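Local coordinates for adhesion G-protein coupled receptor G6 (Danio rerio, PDB 6V55) that is an adhesion G-protein coupled receptor, also called Gpr126, whose calcium-binding extracellular region probably acts in cell adhesion and myelination, at residues 35-46 with 82-93; 11-22 with 104-112. All coordinates share one frame; numbering follows the deposited sequence.

Interaction 1: residues 35-46 with 82-93. With NAG (2-acetamido-2-deoxy-beta-D-glucopyranose), chain H.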
loop_
_atom_site.group_PDB
_atom_site.type_symbol
_atom_site.label_atom_id
_atom_site.label_comp_id
_atom_site.label_asym_id
_atom_site.label_seq_id
_atom_site.Cartn_x
_atom_site.Cartn_y
_atom_site.Cartn_z
ATOM N N ILE A 35 2.353 5.820 -9.214
ATOM C CA ILE A 35 1.886 5.721 -10.591
ATOM C C ILE A 35 1.815 7.122 -11.166
ATOM O O ILE A 35 1.052 7.958 -10.667
ATOM C CB ILE A 35 0.519 5.041 -10.675
ATOM C CG1 ILE A 35 0.486 3.808 -9.768
ATOM C CG2 ILE A 35 0.240 4.706 -12.105
ATOM C CD1 ILE A 35 -0.907 3.232 -9.539
ATOM N N GLN A 36 2.592 7.386 -12.219
ATOM C CA GLN A 36 2.658 8.721 -12.797
ATOM C C GLN A 36 2.237 8.707 -14.256
ATOM O O GLN A 36 2.734 7.901 -15.052
ATOM C CB GLN A 36 4.046 9.325 -12.670
ATOM C CG GLN A 36 4.027 10.808 -12.922
ATOM C CD GLN A 36 5.204 11.504 -12.307
ATOM O OE1 GLN A 36 5.123 12.683 -11.945
ATOM N NE2 GLN A 36 6.313 10.776 -12.162
ATOM N N ALA A 37 1.321 9.602 -14.591
ATOM C CA ALA A 37 0.802 9.859 -15.917
ATOM C C ALA A 37 1.270 11.237 -16.391
ATOM O O ALA A 37 1.648 12.082 -15.569
ATOM C CB ALA A 37 -0.735 9.786 -15.877
ATOM N N PRO A 38 1.268 11.512 -17.737
ATOM C CA PRO A 38 1.558 12.883 -18.201
ATOM C C PRO A 38 0.445 13.875 -17.871
ATOM O O PRO A 38 -0.613 13.481 -17.361
ATOM C CB PRO A 38 1.723 12.716 -19.716
ATOM C CG PRO A 38 1.007 11.429 -20.042
ATOM C CD PRO A 38 1.241 10.557 -18.865
ATOM N N ALA A 39 0.652 15.150 -18.235
ATOM C CA ALA A 39 -0.053 16.281 -17.622
ATOM C C ALA A 39 -1.549 16.341 -17.929
ATOM O O ALA A 39 -2.286 16.995 -17.181
ATOM C CB ALA A 39 0.600 17.597 -18.051
ATOM N N GLY A 40 -2.023 15.657 -18.969
ATOM C CA GLY A 40 -3.441 15.729 -19.290
ATOM C C GLY A 40 -4.245 14.504 -18.902
ATOM O O GLY A 40 -5.360 14.295 -19.394
ATOM N N PHE A 41 -3.687 13.681 -18.015
ATOM C CA PHE A 41 -4.267 12.392 -17.673
ATOM C C PHE A 41 -4.402 12.283 -16.159
ATOM O O PHE A 41 -3.724 12.979 -15.407
ATOM C CB PHE A 41 -3.415 11.244 -18.244
ATOM C CG PHE A 41 -3.451 11.159 -19.749
ATOM C CD1 PHE A 41 -2.560 11.889 -20.533
ATOM C CD2 PHE A 41 -4.380 10.344 -20.379
ATOM C CE1 PHE A 41 -2.609 11.813 -21.922
ATOM C CE2 PHE A 41 -4.460 10.268 -21.763
ATOM C CZ PHE A 41 -3.567 10.996 -22.539
ATOM N N ILE A 42 -5.331 11.441 -15.713
ATOM C CA ILE A 42 -5.424 11.065 -14.308
ATOM C C ILE A 42 -5.231 9.551 -14.205
ATOM O O ILE A 42 -5.243 8.836 -15.204
ATOM C CB ILE A 42 -6.754 11.505 -13.657
ATOM C CG1 ILE A 42 -7.950 10.801 -14.301
ATOM C CG2 ILE A 42 -6.924 12.999 -13.728
ATOM C CD1 ILE A 42 -9.205 10.864 -13.445
ATOM N N VAL A 43 -5.035 9.062 -12.983
ATOM C CA VAL A 43 -4.784 7.642 -12.748
ATOM C C VAL A 43 -5.998 7.034 -12.051
ATOM O O VAL A 43 -6.474 7.561 -11.036
ATOM C CB VAL A 43 -3.505 7.423 -11.918
ATOM C CG1 VAL A 43 -3.266 5.943 -11.710
ATOM C CG2 VAL A 43 -2.297 8.081 -12.585
ATOM N N GLN A 44 -6.501 5.934 -12.601
ATOM C CA GLN A 44 -7.567 5.157 -11.987
ATOM C C GLN A 44 -7.023 3.798 -11.576
ATOM O O GLN A 44 -6.506 3.057 -12.421
ATOM C CB GLN A 44 -8.710 4.971 -12.967
ATOM C CG GLN A 44 -9.915 4.392 -12.328
ATOM C CD GLN A 44 -10.951 3.981 -13.336
ATOM O OE1 GLN A 44 -10.645 3.333 -14.344
ATOM N NE2 GLN A 44 -12.185 4.406 -13.101
ATOM N N ILE A 45 -7.138 3.456 -10.292
ATOM C CA ILE A 45 -6.763 2.125 -9.847
ATOM C C ILE A 45 -8.027 1.324 -9.596
ATOM O O ILE A 45 -9.117 1.860 -9.402
ATOM C CB ILE A 45 -5.859 2.108 -8.596
ATOM C CG1 ILE A 45 -6.635 2.548 -7.351
ATOM C CG2 ILE A 45 -4.601 2.937 -8.805
ATOM C CD1 ILE A 45 -5.854 2.367 -6.061
ATOM N N THR A 46 -7.873 0.007 -9.611
ATOM C CA THR A 46 -8.951 -0.920 -9.303
ATOM C C THR A 46 -8.315 -2.076 -8.549
ATOM O O THR A 46 -7.324 -2.653 -9.010
ATOM C CB THR A 46 -9.666 -1.402 -10.583
ATOM O OG1 THR A 46 -10.527 -0.361 -11.089
ATOM C CG2 THR A 46 -10.494 -2.672 -10.328
ATOM N N LEU A 82 -13.099 -2.056 -5.043
ATOM C CA LEU A 82 -13.050 -0.601 -5.100
ATOM C C LEU A 82 -12.297 -0.065 -6.319
ATOM O O LEU A 82 -11.365 -0.695 -6.832
ATOM C CB LEU A 82 -12.407 -0.057 -3.829
ATOM C CG LEU A 82 -13.390 0.388 -2.744
ATOM C CD1 LEU A 82 -14.304 -0.765 -2.268
ATOM C CD2 LEU A 82 -12.612 1.016 -1.593
ATOM N N THR A 83 -12.704 1.132 -6.759
ATOM C CA THR A 83 -12.116 1.818 -7.910
ATOM C C THR A 83 -11.924 3.286 -7.562
ATOM O O THR A 83 -12.903 4.009 -7.380
ATOM C CB THR A 83 -13.003 1.705 -9.152
ATOM O OG1 THR A 83 -13.195 0.326 -9.509
ATOM C CG2 THR A 83 -12.367 2.450 -10.312
ATOM N N LEU A 84 -10.680 3.739 -7.477
ATOM C CA LEU A 84 -10.373 5.078 -6.995
ATOM C C LEU A 84 -9.658 5.874 -8.076
ATOM O O LEU A 84 -9.000 5.319 -8.965
ATOM C CB LEU A 84 -9.515 5.050 -5.734
ATOM C CG LEU A 84 -10.005 4.127 -4.612
ATOM C CD1 LEU A 84 -9.101 4.259 -3.407
ATOM C CD2 LEU A 84 -11.459 4.395 -4.212
ATOM N N ASN A 85 -9.787 7.191 -7.980
ATOM C CA ASN A 85 -9.475 8.077 -9.081
ATOM C C ASN A 85 -8.630 9.226 -8.561
ATOM O O ASN A 85 -9.041 9.923 -7.626
ATOM C CB ASN A 85 -10.777 8.580 -9.740
ATOM C CG ASN A 85 -10.902 8.107 -11.168
ATOM O OD1 ASN A 85 -9.868 7.941 -11.820
ATOM N ND2 ASN A 85 -12.135 7.876 -11.686
ATOM N N SER A 86 -7.448 9.411 -9.154
ATOM C CA SER A 86 -6.562 10.504 -8.762
ATOM C C SER A 86 -7.072 11.851 -9.262
ATOM O O SER A 86 -7.629 11.960 -10.359
ATOM C CB SER A 86 -5.152 10.271 -9.299
ATOM O OG SER A 86 -5.145 10.320 -10.717
ATOM N N THR A 87 -6.861 12.885 -8.451
ATOM C CA THR A 87 -7.304 14.222 -8.828
ATOM C C THR A 87 -6.303 14.910 -9.754
ATOM O O THR A 87 -6.698 15.668 -10.646
ATOM C CB THR A 87 -7.563 15.044 -7.564
ATOM O OG1 THR A 87 -6.377 15.091 -6.769
ATOM C CG2 THR A 87 -8.650 14.374 -6.747
ATOM N N GLY A 88 -5.017 14.652 -9.573
ATOM C CA GLY A 88 -3.995 15.024 -10.531
ATOM C C GLY A 88 -3.507 13.826 -11.319
ATOM O O GLY A 88 -4.229 12.839 -11.513
ATOM N N ASN A 89 -2.267 13.896 -11.775
ATOM C CA ASN A 89 -1.742 12.837 -12.617
ATOM C C ASN A 89 -0.901 11.821 -11.858
ATOM O O ASN A 89 -0.387 10.887 -12.481
ATOM C CB ASN A 89 -0.922 13.429 -13.760
ATOM C CG ASN A 89 0.151 14.345 -13.277
ATOM O OD1 ASN A 89 0.085 14.862 -12.160
ATOM N ND2 ASN A 89 1.150 14.574 -14.119
ATOM N N VAL A 90 -0.729 11.966 -10.543
ATOM C CA VAL A 90 0.034 10.997 -9.758
ATOM C C VAL A 90 -0.875 10.324 -8.729
ATOM O O VAL A 90 -1.579 10.999 -7.969
ATOM C CB VAL A 90 1.253 11.625 -9.063
ATOM C CG1 VAL A 90 2.232 10.548 -8.756
ATOM C CG2 VAL A 90 1.923 12.659 -9.948
ATOM N N MET A 91 -0.843 8.992 -8.703
ATOM C CA MET A 91 -1.486 8.191 -7.667
ATOM C C MET A 91 -0.434 7.318 -6.993
ATOM O O MET A 91 0.300 6.598 -7.677
ATOM C CB MET A 91 -2.595 7.314 -8.246
ATOM C CG MET A 91 -3.228 6.400 -7.215
ATOM S SD MET A 91 -4.753 7.097 -6.587
ATOM C CE MET A 91 -5.841 6.541 -7.876
ATOM N N GLU A 92 -0.373 7.359 -5.659
ATOM C CA GLU A 92 0.597 6.600 -4.877
ATOM C C GLU A 92 -0.135 5.590 -4.000
ATOM O O GLU A 92 -1.094 5.951 -3.309
ATOM C CB GLU A 92 1.452 7.543 -4.019
ATOM C CG GLU A 92 2.068 8.677 -4.830
ATOM C CD GLU A 92 3.123 9.473 -4.083
ATOM O OE1 GLU A 92 3.114 9.506 -2.835
ATOM O OE2 GLU A 92 3.979 10.079 -4.756
ATOM N N VAL A 93 0.316 4.333 -4.030
ATOM C CA VAL A 93 -0.250 3.233 -3.246
ATOM C C VAL A 93 0.830 2.703 -2.309
ATOM O O VAL A 93 1.853 2.185 -2.769
ATOM C CB VAL A 93 -0.764 2.095 -4.138
ATOM C CG1 VAL A 93 -1.231 0.920 -3.285
ATOM C CG2 VAL A 93 -1.886 2.569 -5.019
HETATM C C1 NAG H . -13.506 7.979 -11.205
HETATM C C2 NAG H . -14.454 7.544 -12.362
HETATM C C3 NAG H . -15.918 7.558 -11.889
HETATM C C4 NAG H . -16.086 6.678 -10.655
HETATM C C5 NAG H . -15.170 7.173 -9.537
HETATM C C6 NAG H . -15.223 6.283 -8.315
HETATM C C7 NAG H . -14.418 7.987 -14.798
HETATM C C8 NAG H . -14.181 9.029 -15.856
HETATM N N2 NAG H . -14.276 8.398 -13.529
HETATM O O3 NAG H . -16.798 7.124 -12.923
HETATM O O4 NAG H . -17.440 6.686 -10.214
HETATM O O5 NAG H . -13.801 7.182 -9.988
HETATM O O6 NAG H . -14.877 6.983 -7.128
HETATM O O7 NAG H . -14.736 6.832 -15.080
#

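Interaction 2: residues 11-22 with 104-112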
loop_
_atom_site.group_PDB
_atom_site.type_symbol
_atom_site.label_atom_id
_atom_site.label_comp_id
_atom_site.label_asym_id
_atom_site.label_seq_id
_atom_site.Cartn_x
_atom_site.Cartn_y
_atom_site.Cartn_z
ATOM N N ASP A 11 3.685 3.227 -17.408
ATOM C CA ASP A 11 3.014 2.730 -18.602
ATOM C C ASP A 11 1.553 3.176 -18.617
ATOM O O ASP A 11 1.019 3.668 -17.613
ATOM C CB ASP A 11 3.111 1.208 -18.686
ATOM C CG ASP A 11 4.492 0.732 -19.119
ATOM O OD1 ASP A 11 5.341 1.588 -19.474
ATOM O OD2 ASP A 11 4.717 -0.504 -19.114
ATOM N N SER A 12 0.910 3.007 -19.787
ATOM C CA SER A 12 -0.458 3.496 -19.976
ATOM C C SER A 12 -1.461 2.666 -19.188
ATOM O O SER A 12 -2.482 3.194 -18.730
ATOM C CB SER A 12 -0.829 3.494 -21.462
ATOM O OG SER A 12 -1.607 2.352 -21.801
ATOM N N GLN A 13 -1.194 1.373 -19.034
ATOM C CA GLN A 13 -1.939 0.525 -18.120
ATOM C C GLN A 13 -1.023 -0.599 -17.655
ATOM O O GLN A 13 0.022 -0.865 -18.256
ATOM C CB GLN A 13 -3.204 -0.042 -18.768
ATOM C CG GLN A 13 -3.017 -0.405 -20.225
ATOM C CD GLN A 13 -4.308 -0.842 -20.878
ATOM O OE1 GLN A 13 -5.240 -0.046 -21.038
ATOM N NE2 GLN A 13 -4.377 -2.119 -21.256
ATOM N N GLY A 14 -1.412 -1.245 -16.567
ATOM C CA GLY A 14 -0.627 -2.351 -16.080
ATOM C C GLY A 14 -1.221 -2.956 -14.833
ATOM O O GLY A 14 -2.395 -2.759 -14.510
ATOM N N SER A 15 -0.371 -3.696 -14.133
ATOM C CA SER A 15 -0.772 -4.458 -12.970
ATOM C C SER A 15 0.392 -4.486 -11.993
ATOM O O SER A 15 1.561 -4.467 -12.397
ATOM C CB SER A 15 -1.168 -5.878 -13.364
ATOM O OG SER A 15 -2.152 -6.384 -12.495
ATOM N N PHE A 16 0.064 -4.502 -10.703
ATOM C CA PHE A 16 1.047 -4.809 -9.678
ATOM C C PHE A 16 0.340 -5.514 -8.539
ATOM O O PHE A 16 -0.857 -5.316 -8.316
ATOM C CB PHE A 16 1.803 -3.579 -9.177
ATOM C CG PHE A 16 0.953 -2.536 -8.514
ATOM C CD1 PHE A 16 0.838 -2.483 -7.130
ATOM C CD2 PHE A 16 0.356 -1.542 -9.267
ATOM C CE1 PHE A 16 0.076 -1.503 -6.527
ATOM C CE2 PHE A 16 -0.408 -0.545 -8.668
ATOM C CZ PHE A 16 -0.541 -0.522 -7.305
ATOM N N THR A 17 1.083 -6.373 -7.844
ATOM C CA THR A 17 0.552 -7.101 -6.706
ATOM C C THR A 17 1.402 -6.819 -5.479
ATOM O O THR A 17 2.545 -6.357 -5.575
ATOM C CB THR A 17 0.515 -8.616 -6.939
ATOM O OG1 THR A 17 1.829 -9.157 -6.790
ATOM C CG2 THR A 17 -0.015 -8.996 -8.311
ATOM N N SER A 18 0.834 -7.150 -4.313
ATOM C CA SER A 18 1.599 -7.236 -3.071
ATOM C C SER A 18 2.628 -8.366 -3.202
ATOM O O SER A 18 2.411 -9.290 -3.996
ATOM C CB SER A 18 0.657 -7.526 -1.902
ATOM O OG SER A 18 0.040 -8.800 -2.058
ATOM N N PRO A 19 3.767 -8.288 -2.486
ATOM C CA PRO A 19 4.825 -9.309 -2.645
ATOM C C PRO A 19 4.347 -10.702 -2.266
ATOM O O PRO A 19 3.551 -10.853 -1.339
ATOM C CB PRO A 19 5.940 -8.819 -1.710
ATOM C CG PRO A 19 5.331 -7.690 -0.893
ATOM C CD PRO A 19 4.281 -7.110 -1.759
ATOM N N CYS A 20 4.680 -11.659 -3.148
ATOM C CA CYS A 20 4.359 -13.088 -3.083
ATOM C C CYS A 20 2.878 -13.410 -3.321
ATOM O O CYS A 20 2.482 -14.561 -3.093
ATOM C CB CYS A 20 4.823 -13.746 -1.769
ATOM S SG CYS A 20 6.459 -13.240 -1.188
ATOM N N TYR A 21 2.062 -12.445 -3.793
ATOM C CA TYR A 21 0.671 -12.724 -4.190
ATOM C C TYR A 21 0.658 -13.710 -5.357
ATOM O O TYR A 21 1.459 -13.571 -6.284
ATOM C CB TYR A 21 -0.055 -11.414 -4.594
ATOM C CG TYR A 21 -1.497 -11.538 -5.113
ATOM C CD1 TYR A 21 -2.586 -11.491 -4.234
ATOM C CD2 TYR A 21 -1.773 -11.716 -6.482
ATOM C CE1 TYR A 21 -3.899 -11.631 -4.705
ATOM C CE2 TYR A 21 -3.059 -11.879 -6.943
ATOM C CZ TYR A 21 -4.116 -11.824 -6.058
ATOM O OH TYR A 21 -5.391 -11.956 -6.563
ATOM N N PRO A 22 -0.261 -14.703 -5.360
ATOM C CA PRO A 22 -1.407 -14.971 -4.462
ATOM C C PRO A 22 -1.140 -15.725 -3.145
ATOM O O PRO A 22 -2.111 -15.983 -2.428
ATOM C CB PRO A 22 -2.357 -15.785 -5.354
ATOM C CG PRO A 22 -1.473 -16.484 -6.308
ATOM C CD PRO A 22 -0.265 -15.594 -6.534
ATOM N N LYS A 104 -3.488 -12.639 2.353
ATOM C CA LYS A 104 -3.173 -12.912 0.958
ATOM C C LYS A 104 -2.539 -11.709 0.274
ATOM O O LYS A 104 -1.594 -11.855 -0.512
ATOM C CB LYS A 104 -4.455 -13.317 0.250
ATOM C CG LYS A 104 -4.290 -13.851 -1.144
ATOM C CD LYS A 104 -5.489 -13.502 -2.004
ATOM C CE LYS A 104 -6.824 -13.863 -1.354
ATOM N NZ LYS A 104 -8.023 -13.456 -2.163
ATOM N N GLY A 105 -3.014 -10.510 0.591
ATOM C CA GLY A 105 -2.503 -9.328 -0.054
ATOM C C GLY A 105 -3.472 -8.788 -1.079
ATOM O O GLY A 105 -4.687 -8.751 -0.830
ATOM N N PHE A 106 -2.956 -8.388 -2.240
ATOM C CA PHE A 106 -3.794 -7.659 -3.169
ATOM C C PHE A 106 -3.225 -7.689 -4.576
ATOM O O PHE A 106 -2.030 -7.906 -4.786
ATOM C CB PHE A 106 -4.002 -6.207 -2.732
ATOM C CG PHE A 106 -2.747 -5.470 -2.362
ATOM C CD1 PHE A 106 -2.050 -4.729 -3.319
ATOM C CD2 PHE A 106 -2.303 -5.440 -1.040
ATOM C CE1 PHE A 106 -0.901 -3.997 -2.964
ATOM C CE2 PHE A 106 -1.160 -4.720 -0.677
ATOM C CZ PHE A 106 -0.465 -4.002 -1.637
ATOM N N HIS A 107 -4.117 -7.423 -5.529
ATOM C CA HIS A 107 -3.802 -7.319 -6.947
ATOM C C HIS A 107 -4.517 -6.084 -7.467
ATOM O O HIS A 107 -5.751 -6.042 -7.476
ATOM C CB HIS A 107 -4.260 -8.569 -7.701
ATOM C CG HIS A 107 -3.842 -8.611 -9.138
ATOM N ND1 HIS A 107 -4.331 -9.546 -10.021
ATOM C CD2 HIS A 107 -2.980 -7.842 -9.846
ATOM C CE1 HIS A 107 -3.805 -9.343 -11.215
ATOM N NE2 HIS A 107 -2.969 -8.323 -11.134
ATOM N N ILE A 108 -3.745 -5.090 -7.901
ATOM C CA ILE A 108 -4.255 -3.788 -8.307
ATOM C C ILE A 108 -3.948 -3.578 -9.787
ATOM O O ILE A 108 -2.823 -3.822 -10.236
ATOM C CB ILE A 108 -3.627 -2.676 -7.451
ATOM C CG1 ILE A 108 -4.005 -2.849 -5.978
ATOM C CG2 ILE A 108 -4.000 -1.285 -7.946
ATOM C CD1 ILE A 108 -3.320 -1.822 -5.084
ATOM N N SER A 109 -4.949 -3.152 -10.548
ATOM C CA SER A 109 -4.768 -2.738 -11.932
ATOM C C SER A 109 -4.798 -1.219 -12.006
ATOM O O SER A 109 -5.692 -0.590 -11.435
ATOM C CB SER A 109 -5.873 -3.309 -12.812
ATOM O OG SER A 109 -7.101 -2.655 -12.531
ATOM N N TYR A 110 -3.835 -0.632 -12.715
ATOM C CA TYR A 110 -3.814 0.805 -12.926
ATOM C C TYR A 110 -4.003 1.130 -14.401
ATOM O O TYR A 110 -3.693 0.330 -15.286
ATOM C CB TYR A 110 -2.522 1.438 -12.410
ATOM C CG TYR A 110 -1.230 1.014 -13.078
ATOM C CD1 TYR A 110 -0.569 -0.139 -12.667
ATOM C CD2 TYR A 110 -0.635 1.803 -14.073
ATOM C CE1 TYR A 110 0.623 -0.526 -13.241
ATOM C CE2 TYR A 110 0.573 1.423 -14.657
ATOM C CZ TYR A 110 1.194 0.247 -14.234
ATOM O OH TYR A 110 2.393 -0.167 -14.788
ATOM N N LYS A 111 -4.499 2.339 -14.650
ATOM C CA LYS A 111 -4.992 2.744 -15.958
ATOM C C LYS A 111 -4.841 4.256 -16.067
ATOM O O LYS A 111 -5.236 4.981 -15.145
ATOM C CB LYS A 111 -6.458 2.324 -16.109
ATOM C CG LYS A 111 -6.964 2.119 -17.512
ATOM C CD LYS A 111 -8.465 2.425 -17.575
ATOM C CE LYS A 111 -9.274 1.288 -18.206
ATOM N NZ LYS A 111 -10.729 1.599 -18.115
ATOM N N GLN A 112 -4.238 4.725 -17.164
ATOM C CA GLN A 112 -4.168 6.153 -17.472
ATOM C C GLN A 112 -5.453 6.576 -18.186
ATOM O O GLN A 112 -5.776 6.064 -19.266
ATOM C CB GLN A 112 -2.953 6.469 -18.337
ATOM C CG GLN A 112 -1.628 6.272 -17.648
ATOM C CD GLN A 112 -0.476 6.926 -18.408
ATOM O OE1 GLN A 112 -0.693 7.624 -19.404
ATOM N NE2 GLN A 112 0.757 6.717 -17.927
HETATM O O HOH W 1 3.284 -3.134 -14.351
#

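Interaction 1: residues 35-46 with 82-93
Ile-35 pairs with Met-91 in one sheet of the CUB beta-sandwich and Ile-45 with Leu-84 in the other, so residues 35-46 and 82-93 form two antiparallel ladders. In the first, Ile-35 N donates to Met-91 O at 2.7 Å, and Ala-37 N to Asn-89 O. In the second, the axes of strands 41-46 and 83-85 approach to 4.8 Å with 164° between their N-to-C directions.

Side-chain bonds form where the chain passes between sheets, at Ser-86 and Asn-89. Ser-86 OG sits between its backbone N and carbonyl carbon (chi1 66°), where it accepts the N-H of Val-43 at 2.6 Å. Asn-89 ND2 reaches Ala-37 O, next to the turn from Pro-38 to Phe-41, through a bent bond of 2.9 Å (130° at the hydrogen).

Apolar contacts fill the interior: Met-91, bent at chi2 and chi3, meets Ile-45 at about a right angle, CE to CG2 3.9 Å, and Val-65 touches both.

The Gln-44, Thr-46, Thr-83 and Asn-85 face is polar: Thr-46 OG1 and Thr-83 OG1, side by side, share a hydrogen bond of 3.2 Å. Asn-85 OD1 packs against Gln-44 CB at 3.4 Å, while Asn-85 ND2 is covalently bonded to NAG C1 at 1.5 Å.

Interaction 2: residues 11-22 with 104-112
Gly-14 lays its backbone over one face of the Tyr-110 ring, with CA 3.9 Å from the ring centroid and N above the centre. The hollow depends on glycine: a CB there would come 2.6 Å from Tyr-110 OH, a clash. Tyr-110 CG stands between its backbone N and carbonyl carbon (chi1 63°), which tilts the ring over strand 13-17; Asp-11 O, from the loop leading into it, meets the ring edge, and a water joins OH to Ser-15 O.

Phe-16 is the next bump. Tyr-110 CD1 abuts its edge, 3.8 Å from CD2, while Ile-108 lies alongside, CB over one ring face and CG2 3.6 Å from CZ. With an alanine at Tyr-110, a gap would probably open between Gly-14 and the Phe-16 edge, and the water on Ser-15 O would probably lose its hydroxyl partner.

These shapes sit on the antiparallel pairing of edge strand 13-17 with strand 105-112 in one sheet of the CUB beta-sandwich, axes 4.8 Å apart with 158° between their N-to-C directions. Phe-16 turns inward, and Trp-33 of the facing sheet stacks on it.

Farther along, Ser-18 CB plugs the centre of the Phe-106 face, 3.6 Å from the centroid and 13° off the normal, while Ser-18 OG accepts Phe-106 N at 3.0 Å. Gly-105 leaves room for that hydroxyl.

On the other side of the strands, Tyr-21 is sandwiched between Phe-106 O over one face and Pro-22 CB over the opposite one; its OH bonds Asp-49, which also salt-bridges Lys-104 NZ. Tyr-21 CE2 presses on His-107 CB. The His-107 imidazole edge faces Ser-15 OG, hydrogen-bonded to NE2 at a modelled 2.5 Å, unusually short and of doubtful length, with Thr-17 CG2 set obliquely against CD2.

How the interactions relate
Interactions 1 and 2 are joined by the pairing of strands 41-51 and 105-114, with 13-17 and 83-85 on the outer flanks of that four-stranded sheet. Their centres are 14 Å apart. The seam is probably hydrogen-bonded: Thr-46 O lies 2.9 Å from Ser-109 N, and Gln-44 N 3.0 Å from Lys-111 O. Inside the sandwich, Ile-35 CG2 of interaction 1 packs on Tyr-110 CD2 of interaction 2 at 3.6 Å, joining the sheets. The NAG on Asn-85 is also the one near Lys-111, its closest atom about 7 Å from that side chain. Gly-105 approaches the calcium ion to about 10 Å at nearest atoms; neither contact supplies its ligands (Glu-53, Asp-61, Asp-98, Ser-100, Val-101).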